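Local coordinates for response regulator receiver protein (Desulfuromonas acetoxidans, PDB 2ZAY), which probably serves as the phosphoacceptor receiver domain of a larger response regulator, taking part in bacterial signal transduction, at residues I122-V125 with L126-L129. Residues are numbered along the deposited sequence; the frame is centred on the assembly and turned at random.
Sequences IKRV and LKLL
Ile122 and Leu126 stand one helical turn apart on the same flank and point the same way, so that Ile122 CG2 and Leu126 CD1 lie 3.8 Å from each other. With chi1 at -68°, the CG2 branch of Ile122 is turned directly away from its own backbone N, which carries this methyl toward the following turn. Val125 and Leu129 repeat the spacing at a slant, with Val125 CG1 3.9 Å from Leu129 CD2. Beyond the helix, Ile122 packs on Ile57 and Ile11, Leu126 on Leu55 and Trp9, both on Phe33, and Val125 on Leu55, Pro84 and Ile106. With an alanine in place of Leu126, Ile122 CG2 would probably lose this partner on the next turn and a gap would be likely to open against Leu55, Phe33 and Trp9.

Backbone hydrogen bonds hold the two turns together. Four successive alpha-helical bonds, each from the N-H of residue i+4 to the carbonyl of residue i, run from Leu126 N to Ile122 O (3.0 Å), Lys127 N to Lys123 O (2.8 Å), Leu128 N to Arg124 O (3.1 Å) and Leu129 N to Val125 O (2.9 Å).

On the outer side, Lys127 folds back over the backbone: bent at chi3 and chi4 (-138° and 78°), it curls until its NZ lies 3.5 Å from Arg124 CA, and it crosses Arg124 at about a right angle. Lys123 instead runs extended beyond CG to a salt bridge with Glu31.

Such an amphipathic helix, the last of the CheY-like receiver fold, lays its apolar flank against the central parallel sheet.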
ATOM      1  N   ILE A 122      -0.227  -2.880   9.407  1.00 21.36           N
ATOM      2  CA  ILE A 122      -1.528  -2.467   8.894  1.00 22.60           C
ATOM      3  C   ILE A 122      -2.437  -2.133  10.074  1.00 22.82           C
ATOM      4  O   ILE A 122      -3.034  -1.056  10.129  1.00 21.13           O
ATOM      5  CB  ILE A 122      -2.182  -3.602   8.061  1.00 22.18           C
ATOM      6  CG1 ILE A 122      -1.382  -3.815   6.773  1.00 22.77           C
ATOM      7  CG2 ILE A 122      -3.645  -3.268   7.752  1.00 24.58           C
ATOM      8  CD1 ILE A 122      -1.899  -4.947   5.897  1.00 23.55           C
ATOM      9  N   LYS A 123      -2.519  -3.052  11.034  1.00 23.81           N
ATOM     10  CA  LYS A 123      -3.370  -2.852  12.202  1.00 25.07           C
ATOM     11  C   LYS A 123      -3.005  -1.621  13.015  1.00 25.91           C
ATOM     12  O   LYS A 123      -3.883  -0.901  13.478  1.00 23.41           O
ATOM     13  CB  LYS A 123      -3.328  -4.084  13.113  1.00 28.04           C
ATOM     14  CG  LYS A 123      -4.067  -5.288  12.555  1.00 30.50           C
ATOM     15  CD  LYS A 123      -3.835  -6.521  13.423  1.00 35.39           C
ATOM     16  CE  LYS A 123      -4.620  -7.715  12.899  1.00 39.08           C
ATOM     17  NZ  LYS A 123      -4.415  -8.919  13.751  1.00 42.85           N
ATOM     18  N   ARG A 124      -1.711  -1.367  13.184  1.00 25.69           N
ATOM     19  CA  ARG A 124      -1.307  -0.209  13.966  1.00 27.52           C
ATOM     20  C   ARG A 124      -1.835   1.080  13.345  1.00 26.34           C
ATOM     21  O   ARG A 124      -2.338   1.954  14.047  1.00 25.30           O
ATOM     22  CB  ARG A 124       0.214  -0.127  14.086  1.00 30.75           C
ATOM     23  CG  ARG A 124       0.649   0.836  15.179  1.00 36.14           C
ATOM     24  CD  ARG A 124       0.227   0.313  16.553  1.00 37.72           C
ATOM     25  NE  ARG A 124       0.281   1.336  17.594  1.00 41.86           N
ATOM     26  CZ  ARG A 124      -0.605   2.320  17.722  1.00 45.10           C
ATOM     27  NH1 ARG A 124      -1.621   2.412  16.873  1.00 43.94           N
ATOM     28  NH2 ARG A 124      -0.481   3.206  18.703  1.00 42.97           N
ATOM     29  N   VAL A 125      -1.716   1.185  12.026  1.00 24.76           N
ATOM     30  CA  VAL A 125      -2.174   2.359  11.300  1.00 25.08           C
ATOM     31  C   VAL A 125      -3.689   2.484  11.367  1.00 24.54           C
ATOM     32  O   VAL A 125      -4.222   3.579  11.547  1.00 27.08           O
ATOM     33  CB  VAL A 125      -1.739   2.296   9.819  1.00 24.77           C
ATOM     34  CG1 VAL A 125      -2.446   3.381   9.016  1.00 25.48           C
ATOM     35  CG2 VAL A 125      -0.239   2.482   9.723  1.00 23.76           C
ATOM     36  N   LEU A 126      -4.380   1.360  11.214  1.00 24.16           N
ATOM     37  CA  LEU A 126      -5.834   1.372  11.262  1.00 25.23           C
ATOM     38  C   LEU A 126      -6.307   1.782  12.658  1.00 27.65           C
ATOM     39  O   LEU A 126      -7.256   2.543  12.792  1.00 25.78           O
ATOM     40  CB  LEU A 126      -6.394  -0.009  10.903  1.00 23.73           C
ATOM     41  CG  LEU A 126      -6.147  -0.519   9.475  1.00 24.62           C
ATOM     42  CD1 LEU A 126      -6.803  -1.899   9.299  1.00 23.71           C
ATOM     43  CD2 LEU A 126      -6.721   0.473   8.460  1.00 22.15           C
ATOM     44  N   LYS A 127      -5.638   1.288  13.698  1.00 28.79           N
ATOM     45  CA  LYS A 127      -6.034   1.635  15.058  1.00 30.24           C
ATOM     46  C   LYS A 127      -5.851   3.124  15.309  1.00 29.41           C
ATOM     47  O   LYS A 127      -6.678   3.755  15.961  1.00 30.74           O
ATOM     48  CB  LYS A 127      -5.217   0.850  16.089  1.00 32.09           C
ATOM     49  CG  LYS A 127      -5.350  -0.656  15.994  1.00 37.89           C
ATOM     50  CD  LYS A 127      -4.827  -1.334  17.258  1.00 40.37           C
ATOM     51  CE  LYS A 127      -4.015  -2.585  16.935  1.00 44.39           C
ATOM     52  NZ  LYS A 127      -2.633  -2.266  16.458  1.00 38.82           N
ATOM     53  N   LEU A 128      -4.762   3.678  14.788  1.00 29.37           N
ATOM     54  CA  LEU A 128      -4.453   5.095  14.951  1.00 30.75           C
ATOM     55  C   LEU A 128      -5.388   6.040  14.202  1.00 31.01           C
ATOM     56  O   LEU A 128      -5.795   7.073  14.738  1.00 27.79           O
ATOM     57  CB  LEU A 128      -3.025   5.383  14.483  1.00 33.47           C
ATOM     58  CG  LEU A 128      -1.853   4.824  15.291  1.00 37.96           C
ATOM     59  CD1 LEU A 128      -0.552   5.089  14.547  1.00 40.84           C
ATOM     60  CD2 LEU A 128      -1.823   5.468  16.677  1.00 41.03           C
ATOM     61  N   LEU A 129      -5.716   5.692  12.961  1.00 30.28           N
ATOM     62  CA  LEU A 129      -6.559   6.547  12.131  1.00 32.77           C
ATOM     63  C   LEU A 129      -8.067   6.331  12.203  1.00 32.34           C
ATOM     64  O   LEU A 129      -8.832   7.259  11.951  1.00 34.61           O
ATOM     65  CB  LEU A 129      -6.107   6.462  10.665  1.00 33.25           C
ATOM     66  CG  LEU A 129      -4.785   7.145  10.291  1.00 35.13           C
ATOM     67  CD1 LEU A 129      -4.838   8.618  10.662  1.00 36.25           C
ATOM     68  CD2 LEU A 129      -3.629   6.477  11.012  1.00 40.13           C
TER